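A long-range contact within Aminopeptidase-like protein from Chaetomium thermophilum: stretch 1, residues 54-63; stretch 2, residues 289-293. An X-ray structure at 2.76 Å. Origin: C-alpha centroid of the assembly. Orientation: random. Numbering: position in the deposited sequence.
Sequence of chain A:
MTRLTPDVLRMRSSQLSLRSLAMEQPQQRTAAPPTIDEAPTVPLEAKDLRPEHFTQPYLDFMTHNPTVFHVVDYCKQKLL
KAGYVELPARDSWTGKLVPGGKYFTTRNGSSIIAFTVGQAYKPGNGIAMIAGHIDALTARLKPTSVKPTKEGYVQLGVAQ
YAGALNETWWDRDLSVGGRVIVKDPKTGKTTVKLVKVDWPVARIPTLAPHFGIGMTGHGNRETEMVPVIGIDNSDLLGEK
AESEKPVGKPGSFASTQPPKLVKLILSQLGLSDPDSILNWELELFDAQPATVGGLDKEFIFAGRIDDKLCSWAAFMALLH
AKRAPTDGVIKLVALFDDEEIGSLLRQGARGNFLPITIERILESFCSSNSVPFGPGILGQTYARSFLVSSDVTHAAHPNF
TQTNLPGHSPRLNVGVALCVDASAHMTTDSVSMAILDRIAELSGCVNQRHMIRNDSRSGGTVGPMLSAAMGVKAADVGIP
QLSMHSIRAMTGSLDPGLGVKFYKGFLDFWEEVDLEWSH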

# COMPACT_ATOMS: atom_id res chain seq x y z
N PHE A 54 -43.09 2.86 38.97
CA PHE A 54 -42.96 1.89 37.89
C PHE A 54 -41.59 1.22 37.81
O PHE A 54 -41.39 0.33 36.98
N THR A 55 -40.66 1.62 38.67
CA THR A 55 -39.29 1.11 38.56
C THR A 55 -39.20 -0.39 38.82
O THR A 55 -38.68 -1.14 37.99
N GLN A 56 -39.67 -0.85 39.98
CA GLN A 56 -39.62 -2.28 40.27
C GLN A 56 -40.57 -3.13 39.40
O GLN A 56 -40.19 -4.23 39.00
N PRO A 57 -41.80 -2.64 39.12
CA PRO A 57 -42.60 -3.44 38.18
C PRO A 57 -41.92 -3.62 36.81
O PRO A 57 -42.03 -4.70 36.24
N TYR A 58 -41.23 -2.60 36.32
CA TYR A 58 -40.49 -2.74 35.07
C TYR A 58 -39.34 -3.73 35.23
O TYR A 58 -39.10 -4.56 34.35
N LEU A 59 -38.63 -3.64 36.35
CA LEU A 59 -37.54 -4.56 36.64
C LEU A 59 -38.02 -6.00 36.58
O LEU A 59 -37.44 -6.83 35.87
N ASP A 60 -39.09 -6.31 37.32
CA ASP A 60 -39.63 -7.66 37.35
C ASP A 60 -40.11 -8.11 35.98
O ASP A 60 -39.97 -9.28 35.63
N PHE A 61 -40.67 -7.19 35.21
CA PHE A 61 -41.10 -7.52 33.85
C PHE A 61 -39.91 -7.99 33.02
O PHE A 61 -39.94 -9.09 32.47
N MET A 62 -38.86 -7.18 32.97
CA MET A 62 -37.67 -7.51 32.19
C MET A 62 -37.03 -8.82 32.63
O MET A 62 -36.61 -9.63 31.79
N THR A 63 -36.97 -9.05 33.93
CA THR A 63 -36.31 -10.23 34.48
C THR A 63 -37.01 -11.53 34.07
O THR A 63 -36.35 -12.49 33.66
N PRO A 289 -30.34 -10.84 36.05
CA PRO A 289 -31.56 -10.06 36.28
C PRO A 289 -31.37 -8.59 35.95
O PRO A 289 -30.25 -8.07 35.98
N ALA A 290 -32.47 -7.92 35.62
CA ALA A 290 -32.49 -6.47 35.55
C ALA A 290 -32.30 -5.92 36.95
O ALA A 290 -32.72 -6.54 37.93
N THR A 291 -31.66 -4.76 37.05
CA THR A 291 -31.36 -4.18 38.35
C THR A 291 -31.30 -2.67 38.28
O THR A 291 -31.26 -2.08 37.20
N VAL A 292 -31.32 -2.04 39.45
CA VAL A 292 -31.04 -0.62 39.54
C VAL A 292 -29.59 -0.46 39.97
O VAL A 292 -29.04 -1.32 40.67
N GLY A 293 -28.96 0.61 39.51
CA GLY A 293 -27.54 0.79 39.74
C GLY A 293 -27.10 2.24 39.79
O GLY A 293 -27.89 3.16 39.57

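This is a small, mainly apolar contact in which one side of a helix rests against a short extended segment, with a single hydrogen bond at the Thr63 end. Residues 55-63 are helical, and the helix continues beyond the stretch; the strand covers 291-293. Touching residues lie at least 226 positions apart in sequence. The helix and strand axes come within 9.2 Å and run at 127° to each other. About 289 Å² of surface is buried, both sides summed.

Leu59 is central. Its CA-to-CB bond points toward the second stretch, and its rotamer is m for chi1 and t for chi2. This places its two methyl groups on different neighbours. CD2 lies 3.7 Å from CB of Ala290 and 3.6 Å from the backbone N of Thr291. CD1 lies 3.6 Å from CG1 of Val292. Leu59 thus spans three consecutive residues of the other stretch.

Ala290 points toward the helix. Its CB is in contact with Leu59, Met62 and Thr63. Besides the Leu59 contact, the CB atoms of Met62 and Ala290 are 3.9 Å apart, and OG1 of Thr63 is 3.8 Å from CB of Ala290. Met62 starts toward the second stretch, but its m, m, m rotamer leads the end of the side chain away. Its contribution is therefore made near the backbone.

Val292 has its CA-to-CB bond sideways and chi1 in m. Its CG1 also reaches Thr55, lying 3.8 Å from CG2 of that residue. Thr55 is likewise sideways with chi1 in m. It offers its methyl group here, while its hydroxyl is hydrogen-bonded elsewhere in the structure.

Thr63 supplies the polar link. It points toward the second stretch with chi1 in m. The backbone N of Ala290 donates to OG1 of Thr63 at 3.2 Å, with an N-H...acceptor angle of 141°. The same OG1 donates to the backbone O of Leu59, one turn earlier, at 3.1 Å. The hydroxyl is therefore both acceptor and donor, tying the second stretch to the helix backbone. Pro289 packs beside it, with its CB 3.9 Å from OG1 of Thr63. The CA atoms of Thr63 and Pro289 are 5.1 Å apart, the closest CA pair between the stretches.

The CA-to-CB bond of Thr291 points away from the helix. Its chi1 is t, and its OG1 donates to the backbone O of Val292 at 3.0 Å. It meets Leu59 through its backbone.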

# COMPACT_ATOMS: atom_id res chain seq x y z
CB PHE A 54 -43.29 2.55 36.56
CG PHE A 54 -44.73 2.95 36.44
CD1 PHE A 54 -45.15 4.20 36.87
CD2 PHE A 54 -45.67 2.08 35.92
CE1 PHE A 54 -46.47 4.57 36.78
CE2 PHE A 54 -47.00 2.44 35.82
CZ PHE A 54 -47.40 3.69 36.25
CB THR A 55 -38.33 1.85 39.51
OG1 THR A 55 -38.39 3.26 39.24
CG2 THR A 55 -36.90 1.37 39.31
CB GLN A 56 -39.87 -2.56 41.75
CG GLN A 56 -39.61 -4.03 42.13
CD GLN A 56 -38.16 -4.31 42.50
OE1 GLN A 56 -37.39 -3.39 42.78
NE2 GLN A 56 -37.78 -5.58 42.49
CB PRO A 57 -43.89 -2.63 38.05
CG PRO A 57 -44.03 -1.96 39.37
CD PRO A 57 -42.62 -1.61 39.79
CB TYR A 58 -39.94 -1.39 34.59
CG TYR A 58 -39.10 -1.50 33.33
CD1 TYR A 58 -39.69 -1.74 32.10
CD2 TYR A 58 -37.72 -1.37 33.38
CE1 TYR A 58 -38.93 -1.85 30.95
CE2 TYR A 58 -36.95 -1.48 32.24
CZ TYR A 58 -37.56 -1.71 31.02
OH TYR A 58 -36.80 -1.82 29.88
CB LEU A 59 -36.94 -4.26 38.01
CG LEU A 59 -36.02 -3.04 38.09
CD1 LEU A 59 -35.50 -2.85 39.51
CD2 LEU A 59 -34.87 -3.19 37.11
CB ASP A 60 -40.79 -7.75 38.35
CG ASP A 60 -40.34 -7.55 39.78
OD1 ASP A 60 -39.16 -7.84 40.08
OD2 ASP A 60 -41.16 -7.11 40.60
CB PHE A 61 -41.79 -6.31 33.20
CG PHE A 61 -41.93 -6.43 31.71
CD1 PHE A 61 -42.78 -7.36 31.14
CD2 PHE A 61 -41.21 -5.58 30.87
CE1 PHE A 61 -42.90 -7.46 29.77
CE2 PHE A 61 -41.33 -5.68 29.50
CZ PHE A 61 -42.18 -6.61 28.95
CB MET A 62 -36.63 -6.38 32.30
CG MET A 62 -37.10 -5.06 31.73
SD MET A 62 -37.62 -5.18 30.00
CE MET A 62 -36.08 -5.61 29.21
CB THR A 63 -36.24 -10.14 36.02
OG1 THR A 63 -35.33 -9.09 36.39
CG2 THR A 63 -35.76 -11.46 36.61
CB PRO A 289 -31.82 -10.23 37.78
CG PRO A 289 -31.05 -11.43 38.17
CD PRO A 289 -29.86 -11.49 37.28
CB ALA A 290 -33.79 -5.98 34.95
CB THR A 291 -30.01 -4.70 38.89
OG1 THR A 291 -29.79 -4.15 40.20
CG2 THR A 291 -28.87 -4.27 37.97
CB VAL A 292 -31.98 0.11 40.51
CG1 VAL A 292 -33.40 0.08 39.98
CG2 VAL A 292 -31.91 -0.51 41.89